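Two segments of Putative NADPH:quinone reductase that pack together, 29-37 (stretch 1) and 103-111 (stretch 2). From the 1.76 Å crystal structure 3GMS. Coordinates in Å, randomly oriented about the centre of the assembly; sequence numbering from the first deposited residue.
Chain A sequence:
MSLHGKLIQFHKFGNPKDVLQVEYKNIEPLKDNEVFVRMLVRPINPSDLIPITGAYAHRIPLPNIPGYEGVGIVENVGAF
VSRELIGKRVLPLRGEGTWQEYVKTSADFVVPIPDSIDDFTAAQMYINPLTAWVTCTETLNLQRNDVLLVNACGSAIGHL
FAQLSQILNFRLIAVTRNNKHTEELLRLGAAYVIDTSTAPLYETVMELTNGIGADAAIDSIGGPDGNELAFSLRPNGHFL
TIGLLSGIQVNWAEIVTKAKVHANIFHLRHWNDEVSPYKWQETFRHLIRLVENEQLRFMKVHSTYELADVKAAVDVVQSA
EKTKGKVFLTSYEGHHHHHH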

# COMPACT_ATOMS: atom_id res chain seq x y z
N PRO A 29 -10.42 21.58 19.93
CA PRO A 29 -9.46 21.18 20.97
C PRO A 29 -9.10 19.69 20.90
O PRO A 29 -9.92 18.88 20.45
N LEU A 30 -7.90 19.35 21.35
CA LEU A 30 -7.39 17.97 21.29
C LEU A 30 -7.93 17.11 22.43
O LEU A 30 -8.06 17.59 23.55
N LYS A 31 -8.23 15.84 22.14
CA LYS A 31 -8.66 14.89 23.17
C LYS A 31 -7.44 14.35 23.89
O LYS A 31 -6.31 14.51 23.41
N ASP A 32 -7.66 13.70 25.04
CA ASP A 32 -6.56 13.29 25.92
C ASP A 32 -5.40 12.50 25.31
O ASP A 32 -4.25 12.72 25.70
N ASN A 33 -5.69 11.56 24.40
CA ASN A 33 -4.61 10.72 23.84
C ASN A 33 -4.27 11.06 22.38
O ASN A 33 -3.61 10.27 21.70
N GLU A 34 -4.67 12.25 21.92
CA GLU A 34 -4.49 12.64 20.50
C GLU A 34 -3.18 13.35 20.22
O GLU A 34 -2.62 14.04 21.08
N VAL A 35 -2.70 13.19 18.98
CA VAL A 35 -1.49 13.87 18.52
C VAL A 35 -1.94 14.70 17.31
O VAL A 35 -2.72 14.21 16.51
N PHE A 36 -1.47 15.95 17.21
CA PHE A 36 -1.95 16.90 16.20
C PHE A 36 -0.75 17.22 15.29
O PHE A 36 0.26 17.76 15.76
N VAL A 37 -0.84 16.89 13.99
CA VAL A 37 0.34 16.86 13.16
C VAL A 37 0.13 17.74 11.92
O VAL A 37 -0.88 17.59 11.19
N VAL A 103 -3.57 16.75 10.75
CA VAL A 103 -4.13 15.40 10.96
C VAL A 103 -3.98 15.01 12.43
O VAL A 103 -2.90 15.17 13.00
N LYS A 104 -5.05 14.51 13.02
CA LYS A 104 -4.99 13.91 14.37
C LYS A 104 -5.15 12.42 14.33
O LYS A 104 -5.91 11.90 13.50
N THR A 105 -4.48 11.74 15.26
CA THR A 105 -4.67 10.33 15.45
C THR A 105 -4.28 10.02 16.90
O THR A 105 -3.68 10.87 17.58
N SER A 106 -4.60 8.82 17.35
CA SER A 106 -4.19 8.37 18.68
C SER A 106 -2.66 8.27 18.79
O SER A 106 -1.97 7.82 17.84
N ALA A 107 -2.11 8.68 19.94
CA ALA A 107 -0.68 8.45 20.22
C ALA A 107 -0.19 7.04 19.91
O ALA A 107 0.96 6.86 19.51
N ASP A 108 -1.04 6.03 20.13
CA ASP A 108 -0.69 4.63 19.86
C ASP A 108 -0.17 4.36 18.46
O ASP A 108 0.61 3.44 18.24
N PHE A 109 -0.63 5.16 17.51
CA PHE A 109 -0.40 4.82 16.11
C PHE A 109 0.47 5.85 15.41
O PHE A 109 0.55 5.88 14.18
N VAL A 110 1.08 6.74 16.19
CA VAL A 110 2.05 7.68 15.66
C VAL A 110 3.40 6.98 15.45
O VAL A 110 3.99 6.44 16.38
N VAL A 111 3.90 6.97 14.22
CA VAL A 111 5.17 6.33 13.92
C VAL A 111 6.31 7.35 13.80
O VAL A 111 6.34 8.14 12.85

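Five backbone hydrogen bonds link the two stretches, four of them between antiparallel strands 34-37 and 103-106. Val35 and Thr105 form one hydrogen-bonded pair, with Val35 N to Thr105 O at 2.9 Å and Thr105 N to Val35 O at 3.3 Å; Val37 and Val103 form the next, with Val37 N to Val103 O and Val103 N to Val37 O both at 2.9 Å. The ladder is extended past the strand by a short, nearly linear bond from Ala107 N to Asn33 O (2.8 Å), which ties the start of the 3-10 segment to the turn that leads into strand 34-37. Between these bonds, Lys104 CA lies 3.1 Å from Val35 O and Glu34 CA 3.5 Å from Thr105 O, both as CA-H...O contacts.

Between the stretches, the polar side-chain contacts are looser. Glu34 (chi1 m, chi2 t) has its CA-to-CB bond directed away from stretch 2, yet its carboxylate returns to the interface. There OE1 accepts a hydrogen bond from Lys31 N (2.7 Å), closing over the type I turn from Lys31 to Glu34, and the same OE1 lies 3.4 Å from Lys104 CE. The charged ends do not form a salt bridge, since Glu34 OE2 and Lys104 NZ are 4.5 Å apart; the ammonium group is hydrogen-bonded elsewhere in the structure. Asn33, in a t rotamer, brings its amide close to the other stretch, with ND2 3.5 Å from Ser106 OG and 3.7 Å from Asp108 OD1. The CA-to-CB bond of Ser106 (t) points away from stretch 1, and its OG accepts a hydrogen bond from Asp108 N (3.1 Å), bracing the 3-10 segment.

Lys104 and Phe36 (chi1 t, chi2 77°) share one face of the sheet. The lysine (m, t, m, m) lays its aliphatic portion against stretch 1: CG meets the edge of the Phe36 ring, 3.7 Å from CD1, and CD packs 3.4 Å from Leu30 CD2. Leu30 (m, t) starts out sideways, but its end reaches in to make this contact, so the lysine methylenes gain apolar neighbours from both the strand and the preceding loop.

The other face carries Val35, Val37, Val103 and Thr105, all with chi1 t. Val35 is the focus of the apolar packing here: its CB sits 3.7 Å from Val110 CG2, and its CG2 lies 4.0 Å from Ala107 CB. The chain turns back beyond the 3-10 segment, and the CA-to-CB bond of Val110 (t) is directed toward stretch 1, against Val35. Together the two stretches bury 567 Å², both sides summed.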

# COMPACT_ATOMS: atom_id res chain seq x y z
CB PRO A 29 -10.22 21.47 22.27
CG PRO A 29 -11.11 22.60 21.94
CD PRO A 29 -11.56 22.32 20.51
CB LEU A 30 -5.87 17.97 21.35
CG LEU A 30 -5.09 18.77 20.31
CD1 LEU A 30 -3.61 18.49 20.44
CD2 LEU A 30 -5.56 18.43 18.90
CB LYS A 31 -9.50 13.75 22.56
CG LYS A 31 -10.79 14.20 21.87
CD LYS A 31 -11.21 13.16 20.82
CE LYS A 31 -11.76 13.82 19.54
NZ LYS A 31 -13.24 13.84 19.49
CB ASP A 32 -7.09 12.52 27.15
CG ASP A 32 -7.97 13.37 28.05
OD1 ASP A 32 -7.66 14.58 28.20
OD2 ASP A 32 -8.94 12.81 28.61
CB ASN A 33 -4.91 9.21 23.99
CG ASN A 33 -3.62 8.34 24.06
OD1 ASN A 33 -2.62 8.71 24.70
ND2 ASN A 33 -3.66 7.16 23.40
CB GLU A 34 -5.61 13.57 20.04
CG GLU A 34 -6.97 12.94 19.87
CD GLU A 34 -7.96 13.86 19.16
OE1 GLU A 34 -8.07 15.06 19.51
OE2 GLU A 34 -8.63 13.36 18.24
CB VAL A 35 -0.37 12.84 18.18
CG1 VAL A 35 0.84 13.52 17.56
CG2 VAL A 35 0.03 12.09 19.48
CB PHE A 36 -2.47 18.15 16.94
CG PHE A 36 -2.95 19.26 16.04
CD1 PHE A 36 -4.17 19.17 15.42
CD2 PHE A 36 -2.18 20.41 15.85
CE1 PHE A 36 -4.62 20.19 14.61
CE2 PHE A 36 -2.61 21.43 15.04
CZ PHE A 36 -3.84 21.33 14.42
CB VAL A 37 0.60 15.38 12.72
CG1 VAL A 37 1.77 15.31 11.74
CG2 VAL A 37 0.88 14.49 13.97
CB VAL A 103 -3.38 14.36 10.09
CG1 VAL A 103 -3.79 12.90 10.47
CG2 VAL A 103 -3.67 14.65 8.62
CB LYS A 104 -6.11 14.46 15.25
CG LYS A 104 -6.11 15.98 15.35
CD LYS A 104 -6.96 16.44 16.54
CE LYS A 104 -8.42 16.15 16.36
NZ LYS A 104 -8.86 16.55 15.01
CB THR A 105 -3.78 9.45 14.49
OG1 THR A 105 -4.15 8.07 14.65
CG2 THR A 105 -2.28 9.61 14.84
CB SER A 106 -4.84 7.01 18.99
OG SER A 106 -4.16 6.35 20.05
CB ALA A 107 -0.34 8.79 21.66
CB ASP A 108 -1.90 3.70 20.12
CG ASP A 108 -2.24 3.59 21.59
OD1 ASP A 108 -1.60 4.30 22.40
OD2 ASP A 108 -3.15 2.80 21.91
CB PHE A 109 -1.74 4.71 15.38
CG PHE A 109 -2.70 3.78 16.06
CD1 PHE A 109 -2.27 2.50 16.45
CD2 PHE A 109 -4.00 4.18 16.34
CE1 PHE A 109 -3.15 1.61 17.12
CE2 PHE A 109 -4.88 3.30 17.01
CZ PHE A 109 -4.44 2.03 17.39
CB VAL A 110 2.17 8.91 16.62
CG1 VAL A 110 3.31 9.76 16.21
CG2 VAL A 110 0.87 9.73 16.62
CB VAL A 111 5.10 5.52 12.56
CG1 VAL A 111 6.41 4.84 12.27
CG2 VAL A 111 3.92 4.51 12.58